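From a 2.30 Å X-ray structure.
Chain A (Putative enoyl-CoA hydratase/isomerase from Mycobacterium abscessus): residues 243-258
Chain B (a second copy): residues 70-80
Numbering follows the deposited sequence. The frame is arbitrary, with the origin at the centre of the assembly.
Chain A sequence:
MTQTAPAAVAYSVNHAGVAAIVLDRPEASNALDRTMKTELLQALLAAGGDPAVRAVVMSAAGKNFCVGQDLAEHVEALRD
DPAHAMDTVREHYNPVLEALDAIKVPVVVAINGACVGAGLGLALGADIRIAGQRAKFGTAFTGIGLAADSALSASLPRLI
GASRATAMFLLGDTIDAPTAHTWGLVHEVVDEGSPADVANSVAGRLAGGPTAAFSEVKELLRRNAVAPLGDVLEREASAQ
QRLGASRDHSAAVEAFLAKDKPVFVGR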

ATOM      1  N   LEU A 243     -20.498 -17.485  -9.642  1.00 16.28           N
ATOM      2  CA  LEU A 243     -21.270 -16.354 -10.171  1.00 16.17           C
ATOM      3  C   LEU A 243     -21.720 -16.568 -11.610  1.00 16.38           C
ATOM      4  O   LEU A 243     -22.789 -16.109 -12.004  1.00 16.35           O
ATOM      5  CB  LEU A 243     -20.478 -15.057 -10.060  1.00 15.86           C
ATOM      6  CG  LEU A 243     -20.189 -14.587  -8.633  1.00 15.73           C
ATOM      7  CD1 LEU A 243     -19.180 -13.440  -8.641  1.00 15.50           C
ATOM      8  CD2 LEU A 243     -21.469 -14.178  -7.917  1.00 15.80           C
ATOM      9  N   GLY A 244     -20.907 -17.263 -12.395  1.00 16.64           N
ATOM     10  CA  GLY A 244     -21.291 -17.622 -13.761  1.00 17.06           C
ATOM     11  C   GLY A 244     -22.612 -18.384 -13.821  1.00 17.49           C
ATOM     12  O   GLY A 244     -23.362 -18.269 -14.796  1.00 17.54           O
ATOM     13  N   ALA A 245     -22.891 -19.153 -12.768  1.00 17.83           N
ATOM     14  CA  ALA A 245     -24.133 -19.931 -12.651  1.00 18.46           C
ATOM     15  C   ALA A 245     -25.269 -19.160 -11.960  1.00 18.61           C
ATOM     16  O   ALA A 245     -26.386 -19.667 -11.868  1.00 19.01           O
ATOM     17  CB  ALA A 245     -23.858 -21.231 -11.893  1.00 18.65           C
ATOM     18  N   SER A 246     -24.985 -17.953 -11.467  1.00 18.44           N
ATOM     19  CA  SER A 246     -25.980 -17.160 -10.753  1.00 18.57           C
ATOM     20  C   SER A 246     -27.044 -16.636 -11.715  1.00 18.88           C
ATOM     21  O   SER A 246     -26.801 -16.463 -12.913  1.00 18.78           O
ATOM     22  CB  SER A 246     -25.329 -15.981 -10.009  1.00 18.27           C
ATOM     23  OG  SER A 246     -24.935 -14.929 -10.885  1.00 18.02           O
ATOM     24  N   ARG A 247     -28.221 -16.381 -11.172  1.00 19.19           N
ATOM     25  CA  ARG A 247     -29.313 -15.835 -11.956  1.00 19.60           C
ATOM     26  C   ARG A 247     -28.975 -14.401 -12.399  1.00 19.09           C
ATOM     27  O   ARG A 247     -29.255 -14.021 -13.537  1.00 19.02           O
ATOM     28  CB  ARG A 247     -30.619 -15.920 -11.150  1.00 20.30           C
ATOM     29  CG  ARG A 247     -31.806 -15.191 -11.754  1.00 21.02           C
ATOM     30  CD  ARG A 247     -31.849 -13.759 -11.250  1.00 21.37           C
ATOM     31  NE  ARG A 247     -32.748 -12.923 -12.045  1.00 22.19           N
ATOM     32  CZ  ARG A 247     -32.652 -11.601 -12.168  1.00 22.21           C
ATOM     33  NH1 ARG A 247     -31.664 -10.929 -11.590  1.00 21.73           N
ATOM     34  NH2 ARG A 247     -33.552 -10.949 -12.900  1.00 22.69           N
ATOM     35  N   ASP A 248     -28.370 -13.623 -11.498  1.00 18.58           N
ATOM     36  CA  ASP A 248     -27.975 -12.241 -11.787  1.00 18.19           C
ATOM     37  C   ASP A 248     -27.008 -12.138 -12.963  1.00 17.95           C
ATOM     38  O   ASP A 248     -27.069 -11.174 -13.735  1.00 17.83           O
ATOM     39  CB  ASP A 248     -27.345 -11.568 -10.554  1.00 17.94           C
ATOM     40  CG  ASP A 248     -28.381 -11.047  -9.573  1.00 18.16           C
ATOM     41  OD1 ASP A 248     -29.585 -11.053  -9.909  1.00 18.59           O
ATOM     42  OD2 ASP A 248     -28.000 -10.628  -8.461  1.00 17.79           O
ATOM     43  N   HIS A 249     -26.115 -13.109 -13.110  1.00 17.71           N
ATOM     44  CA  HIS A 249     -25.205 -13.070 -14.238  1.00 17.62           C
ATOM     45  C   HIS A 249     -25.922 -13.321 -15.571  1.00 18.14           C
ATOM     46  O   HIS A 249     -25.662 -12.622 -16.552  1.00 18.15           O
ATOM     47  CB  HIS A 249     -24.058 -14.050 -14.069  1.00 17.25           C
ATOM     48  CG  HIS A 249     -23.168 -14.110 -15.260  1.00 17.10           C
ATOM     49  ND1 HIS A 249     -22.499 -13.008 -15.749  1.00 16.99           N
ATOM     50  CD2 HIS A 249     -22.863 -15.133 -16.086  1.00 17.24           C
ATOM     51  CE1 HIS A 249     -21.807 -13.357 -16.819  1.00 17.01           C
ATOM     52  NE2 HIS A 249     -22.005 -14.644 -17.036  1.00 17.15           N
ATOM     53  N   SER A 250     -26.789 -14.332 -15.624  1.00 18.74           N
ATOM     54  CA  SER A 250     -27.570 -14.585 -16.846  1.00 19.37           C
ATOM     55  C   SER A 250     -28.484 -13.404 -17.163  1.00 19.64           C
ATOM     56  O   SER A 250     -28.585 -12.987 -18.315  1.00 19.70           O
ATOM     57  CB  SER A 250     -28.376 -15.884 -16.748  1.00 19.80           C
ATOM     58  OG  SER A 250     -27.510 -16.996 -16.929  1.00 20.10           O
ATOM     59  N   ALA A 251     -29.122 -12.847 -16.139  1.00 20.01           N
ATOM     60  CA  ALA A 251     -29.984 -11.677 -16.332  1.00 20.56           C
ATOM     61  C   ALA A 251     -29.213 -10.498 -16.951  1.00 20.57           C
ATOM     62  O   ALA A 251     -29.721  -9.822 -17.842  1.00 20.69           O
ATOM     63  CB  ALA A 251     -30.627 -11.266 -15.022  1.00 20.68           C
ATOM     64  N   ALA A 252     -27.979 -10.274 -16.504  1.00 20.59           N
ATOM     65  CA  ALA A 252     -27.176  -9.164 -17.020  1.00 20.79           C
ATOM     66  C   ALA A 252     -26.771  -9.408 -18.466  1.00 21.30           C
ATOM     67  O   ALA A 252     -26.857  -8.501 -19.300  1.00 21.45           O
ATOM     68  CB  ALA A 252     -25.942  -8.935 -16.168  1.00 20.53           C
ATOM     69  N   VAL A 253     -26.341 -10.628 -18.765  1.00 21.82           N
ATOM     70  CA  VAL A 253     -25.936 -10.963 -20.130  1.00 22.55           C
ATOM     71  C   VAL A 253     -27.128 -10.834 -21.083  1.00 23.36           C
ATOM     72  O   VAL A 253     -27.021 -10.199 -22.125  1.00 23.70           O
ATOM     73  CB  VAL A 253     -25.323 -12.374 -20.216  1.00 22.53           C
ATOM     74  CG1 VAL A 253     -25.167 -12.803 -21.665  1.00 22.78           C
ATOM     75  CG2 VAL A 253     -23.976 -12.410 -19.508  1.00 22.26           C
ATOM     76  N   GLU A 254     -28.262 -11.418 -20.704  1.00 24.21           N
ATOM     77  CA  GLU A 254     -29.478 -11.348 -21.513  1.00 25.27           C
ATOM     78  C   GLU A 254     -29.911  -9.891 -21.722  1.00 26.17           C
ATOM     79  O   GLU A 254     -30.262  -9.513 -22.829  1.00 27.05           O
ATOM     80  CB  GLU A 254     -30.607 -12.182 -20.882  1.00 25.16           C
ATOM     81  N   ALA A 255     -29.861  -9.077 -20.670  1.00 26.88           N
ATOM     82  CA  ALA A 255     -30.166  -7.647 -20.780  1.00 27.83           C
ATOM     83  C   ALA A 255     -29.232  -6.920 -21.751  1.00 28.76           C
ATOM     84  O   ALA A 255     -29.679  -6.092 -22.545  1.00 28.82           O
ATOM     85  CB  ALA A 255     -30.119  -6.978 -19.412  1.00 27.49           C
ATOM     86  N   PHE A 256     -27.939  -7.225 -21.674  1.00 29.60           N
ATOM     87  CA  PHE A 256     -26.959  -6.634 -22.585  1.00 31.08           C
ATOM     88  C   PHE A 256     -27.264  -6.971 -24.048  1.00 31.79           C
ATOM     89  O   PHE A 256     -27.201  -6.100 -24.914  1.00 31.78           O
ATOM     90  CB  PHE A 256     -25.540  -7.087 -22.242  1.00 31.40           C
ATOM     91  CG  PHE A 256     -24.475  -6.380 -23.035  1.00 32.59           C
ATOM     92  CD1 PHE A 256     -24.066  -5.095 -22.683  1.00 33.06           C
ATOM     93  CD2 PHE A 256     -23.884  -6.989 -24.137  1.00 32.93           C
ATOM     94  CE1 PHE A 256     -23.086  -4.438 -23.417  1.00 33.98           C
ATOM     95  CE2 PHE A 256     -22.902  -6.335 -24.874  1.00 33.46           C
ATOM     96  CZ  PHE A 256     -22.503  -5.060 -24.514  1.00 33.52           C
ATOM     97  N   LEU A 257     -27.598  -8.231 -24.316  1.00 32.41           N
ATOM     98  CA  LEU A 257     -27.979  -8.653 -25.670  1.00 33.30           C
ATOM     99  C   LEU A 257     -29.263  -7.976 -26.162  1.00 34.30           C
ATOM    100  O   LEU A 257     -29.380  -7.665 -27.348  1.00 34.60           O
ATOM    101  CB  LEU A 257     -28.134 -10.174 -25.744  1.00 33.11           C
ATOM    102  CG  LEU A 257     -26.836 -10.960 -25.543  1.00 32.96           C
ATOM    103  CD1 LEU A 257     -27.129 -12.451 -25.501  1.00 33.21           C
ATOM    104  CD2 LEU A 257     -25.815 -10.643 -26.630  1.00 32.97           C
ATOM    105  N   ALA A 258     -30.213  -7.742 -25.254  1.00 34.47           N
ATOM    106  CA  ALA A 258     -31.480  -7.097 -25.611  1.00 35.32           C
ATOM    107  C   ALA A 258     -31.403  -5.565 -25.601  1.00 35.99           C
ATOM    108  O   ALA A 258     -32.429  -4.909 -25.755  1.00 37.11           O
ATOM    109  CB  ALA A 258     -32.594  -7.571 -24.681  1.00 35.28           C
TER
ATOM    110  N   ASP B  70     -13.998 -12.626 -24.796  1.00 21.26           N
ATOM    111  CA  ASP B  70     -14.848 -12.547 -25.975  1.00 22.17           C
ATOM    112  C   ASP B  70     -16.318 -12.827 -25.603  1.00 22.31           C
ATOM    113  O   ASP B  70     -16.642 -13.864 -25.019  1.00 22.15           O
ATOM    114  CB  ASP B  70     -14.367 -13.517 -27.044  1.00 22.82           C
ATOM    115  CG  ASP B  70     -15.225 -13.478 -28.277  1.00 23.54           C
ATOM    116  OD1 ASP B  70     -15.122 -12.496 -29.033  1.00 24.26           O
ATOM    117  OD2 ASP B  70     -16.014 -14.418 -28.475  1.00 24.13           O
ATOM    118  N   LEU B  71     -17.195 -11.893 -25.950  1.00 22.84           N
ATOM    119  CA  LEU B  71     -18.611 -11.962 -25.565  1.00 23.33           C
ATOM    120  C   LEU B  71     -19.337 -13.129 -26.233  1.00 23.62           C
ATOM    121  O   LEU B  71     -20.051 -13.873 -25.569  1.00 23.30           O
ATOM    122  CB  LEU B  71     -19.317 -10.637 -25.907  1.00 23.95           C
ATOM    123  CG  LEU B  71     -20.829 -10.545 -25.648  1.00 24.49           C
ATOM    124  CD1 LEU B  71     -21.106 -10.594 -24.160  1.00 24.21           C
ATOM    125  CD2 LEU B  71     -21.422  -9.283 -26.263  1.00 25.12           C
ATOM    126  N   ALA B  72     -19.146 -13.287 -27.543  1.00 24.17           N
ATOM    127  CA  ALA B  72     -19.851 -14.326 -28.294  1.00 24.96           C
ATOM    128  C   ALA B  72     -19.521 -15.721 -27.775  1.00 25.22           C
ATOM    129  O   ALA B  72     -20.416 -16.559 -27.620  1.00 25.32           O
ATOM    130  CB  ALA B  72     -19.550 -14.225 -29.784  1.00 25.36           C
ATOM    131  N   GLU B  73     -18.243 -15.966 -27.493  1.00 25.30           N
ATOM    132  CA  GLU B  73     -17.830 -17.274 -26.987  1.00 25.65           C
ATOM    133  C   GLU B  73     -18.358 -17.472 -25.575  1.00 25.27           C
ATOM    134  O   GLU B  73     -18.712 -18.577 -25.172  1.00 25.69           O
ATOM    135  CB  GLU B  73     -16.309 -17.406 -26.997  1.00 26.12           C
ATOM    136  CG  GLU B  73     -15.824 -18.576 -27.825  1.00 27.05           C
ATOM    137  CD  GLU B  73     -14.390 -18.419 -28.285  1.00 26.98           C
ATOM    138  OE1 GLU B  73     -13.505 -18.308 -27.415  1.00 26.24           O
ATOM    139  OE2 GLU B  73     -14.157 -18.428 -29.515  1.00 27.55           O
ATOM    140  N   HIS B  74     -18.410 -16.390 -24.816  1.00 24.70           N
ATOM    141  CA  HIS B  74     -18.943 -16.464 -23.476  1.00 24.55           C
ATOM    142  C   HIS B  74     -20.452 -16.754 -23.473  1.00 24.74           C
ATOM    143  O   HIS B  74     -20.925 -17.571 -22.689  1.00 23.96           O
ATOM    144  CB  HIS B  74     -18.647 -15.186 -22.702  1.00 24.19           C
ATOM    145  CG  HIS B  74     -19.228 -15.196 -21.335  1.00 24.14           C
ATOM    146  ND1 HIS B  74     -18.728 -15.983 -20.322  1.00 24.02           N
ATOM    147  CD2 HIS B  74     -20.310 -14.566 -20.828  1.00 24.26           C
ATOM    148  CE1 HIS B  74     -19.468 -15.818 -19.239  1.00 24.02           C
ATOM    149  NE2 HIS B  74     -20.435 -14.966 -19.524  1.00 24.09           N
ATOM    150  N   VAL B  75     -21.196 -16.080 -24.343  1.00 25.51           N
ATOM    151  CA  VAL B  75     -22.637 -16.328 -24.473  1.00 26.43           C
ATOM    152  C   VAL B  75     -22.929 -17.802 -24.798  1.00 27.42           C
ATOM    153  O   VAL B  75     -23.817 -18.404 -24.203  1.00 27.13           O
ATOM    154  CB  VAL B  75     -23.271 -15.395 -25.533  1.00 26.75           C
ATOM    155  CG1 VAL B  75     -24.651 -15.881 -25.965  1.00 27.10           C
ATOM    156  CG2 VAL B  75     -23.354 -13.969 -25.001  1.00 26.59           C
ATOM    157  N   GLU B  76     -22.164 -18.367 -25.728  1.00 28.93           N
ATOM    158  CA  GLU B  76     -22.323 -19.759 -26.153  1.00 30.94           C
ATOM    159  C   GLU B  76     -22.084 -20.755 -25.004  1.00 30.57           C
ATOM    160  O   GLU B  76     -22.833 -21.716 -24.844  1.00 31.11           O
ATOM    161  CB  GLU B  76     -21.368 -20.046 -27.321  1.00 32.82           C
ATOM    162  CG  GLU B  76     -21.480 -21.437 -27.931  1.00 35.08           C
ATOM    163  CD  GLU B  76     -20.380 -21.718 -28.953  1.00 37.24           C
ATOM    164  OE1 GLU B  76     -19.185 -21.466 -28.656  1.00 38.36           O
ATOM    165  OE2 GLU B  76     -20.706 -22.202 -30.059  1.00 39.08           O
ATOM    166  N   ALA B  77     -21.038 -20.524 -24.216  1.00 29.78           N
ATOM    167  CA  ALA B  77     -20.739 -21.367 -23.058  1.00 29.36           C
ATOM    168  C   ALA B  77     -21.836 -21.263 -22.001  1.00 29.40           C
ATOM    169  O   ALA B  77     -22.227 -22.270 -21.391  1.00 28.66           O
ATOM    170  CB  ALA B  77     -19.402 -20.967 -22.446  1.00 28.65           C
ATOM    171  N   LEU B  78     -22.303 -20.033 -21.778  1.00 29.17           N
ATOM    172  CA  LEU B  78     -23.317 -19.746 -20.778  1.00 29.90           C
ATOM    173  C   LEU B  78     -24.650 -20.416 -21.125  1.00 31.25           C
ATOM    174  O   LEU B  78     -25.339 -20.929 -20.248  1.00 31.29           O
ATOM    175  CB  LEU B  78     -23.490 -18.234 -20.634  1.00 29.55           C
ATOM    176  CG  LEU B  78     -24.478 -17.707 -19.601  1.00 29.55           C
ATOM    177  CD1 LEU B  78     -24.151 -18.240 -18.218  1.00 29.57           C
ATOM    178  CD2 LEU B  78     -24.484 -16.188 -19.605  1.00 29.40           C
ATOM    179  N   ARG B  79     -25.004 -20.421 -22.405  1.00 33.32           N
ATOM    180  CA  ARG B  79     -26.231 -21.081 -22.856  1.00 35.07           C
ATOM    181  C   ARG B  79     -26.072 -22.587 -22.920  1.00 35.65           C
ATOM    182  O   ARG B  79     -27.022 -23.320 -22.686  1.00 36.25           O
ATOM    183  CB  ARG B  79     -26.665 -20.547 -24.219  1.00 36.27           C
ATOM    184  CG  ARG B  79     -27.272 -19.162 -24.127  1.00 37.26           C
ATOM    185  CD  ARG B  79     -27.492 -18.547 -25.496  1.00 38.14           C
ATOM    186  NE  ARG B  79     -28.137 -17.240 -25.393  1.00 38.57           N
ATOM    187  CZ  ARG B  79     -28.346 -16.419 -26.420  1.00 39.63           C
ATOM    188  NH1 ARG B  79     -27.963 -16.755 -27.654  1.00 39.54           N
ATOM    189  NH2 ARG B  79     -28.942 -15.249 -26.213  1.00 40.11           N
ATOM    190  N   ASP B  80     -24.875 -23.055 -23.242  1.00 36.25           N
ATOM    191  CA  ASP B  80     -24.639 -24.489 -23.305  1.00 37.07           C
ATOM    192  C   ASP B  80     -24.667 -25.142 -21.922  1.00 35.26           C
ATOM    193  O   ASP B  80     -25.252 -26.216 -21.749  1.00 36.24           O
ATOM    194  CB  ASP B  80     -23.307 -24.788 -23.987  1.00 38.71           C
ATOM    195  CG  ASP B  80     -23.033 -26.275 -24.083  1.00 41.24           C
ATOM    196  OD1 ASP B  80     -23.926 -27.013 -24.557  1.00 43.83           O
ATOM    197  OD2 ASP B  80     -21.933 -26.707 -23.675  1.00 42.64           O
TER

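This is a mainly apolar helix-to-helix contact between two copies of the protein, built around a leucine knob and fastened by a single hydrogen bond between two buried histidines. Helix 247-257 of chain A and helix 71-80 of chain B run at 132° to one another, closer to antiparallel than to parallel, and their axes come no nearer than 11.6 Å. That spacing leaves room for side chains from both helices to meet in between, and 418 Å² of surface is buried, both sides summed.

Leu78(B) gives up more area to the contact than any other residue. Its side chain sits as a knob among Gly244(A), His249(A), Ser250(A) and Val253(A). Leu78(B) CD1 lies 3.5 Å from Gly244(A) O and 3.8 Å from Ser250(A) OG, and Leu78(B) CD2 lies 3.8 Å from Val253(A) CG2. Leucine suits this place because it is apolar and long enough to reach into the hole, where Gly244(A) contributes its carbonyl O and Ser250(A) its OG as van der Waals neighbours of the knob.

Beside the knob, His249(A) NE2 and His74(B) NE2 are 3.0 Å apart and share a hydrogen bond in which either could be the donor. Both side chains have chi1 in t and CA-to-CB bonds directed toward the partner helix. The rings meet rim to rim, with planes at 63° and centroids 5.1 Å apart, so each presents its edge nitrogen rather than its face. Histidine suits a buried site of this kind, since a neutral imidazole can offer one nitrogen as donor and the other as acceptor; ND1 of His249(A) is satisfied elsewhere in the structure.

Val253(A) links the knob to the next layer. Its closest approach to Leu78(B) is the CG2 contact already described, and Val253(A) CG1 lies 4.0 Å from Val75(B) CG2; these compact, beta-branched side chains fill the space where the backbones pass with the CA atoms of Val253(A) and Val75(B) 7.7 Å apart. Leu257(A), one turn further along, adds a contact in which Leu257(A) CD1 is 4.1 Å from Val75(B) CG2. Leu257(A) CD1 also lies 3.4 Å from Arg79(B) NH2, a van der Waals contact with a long side chain whose end comes nearer than its sideways CA-to-CB bond would suggest.

Phe256(A) extends the apolar contact to Leu71(B): Phe256(A) CE2, at the ring edge, is 3.6 Å from Leu71(B) CD2. Both residues remain exposed in the assembly, yet their large side chains can reach across the gap and cover part of each other's apolar surface.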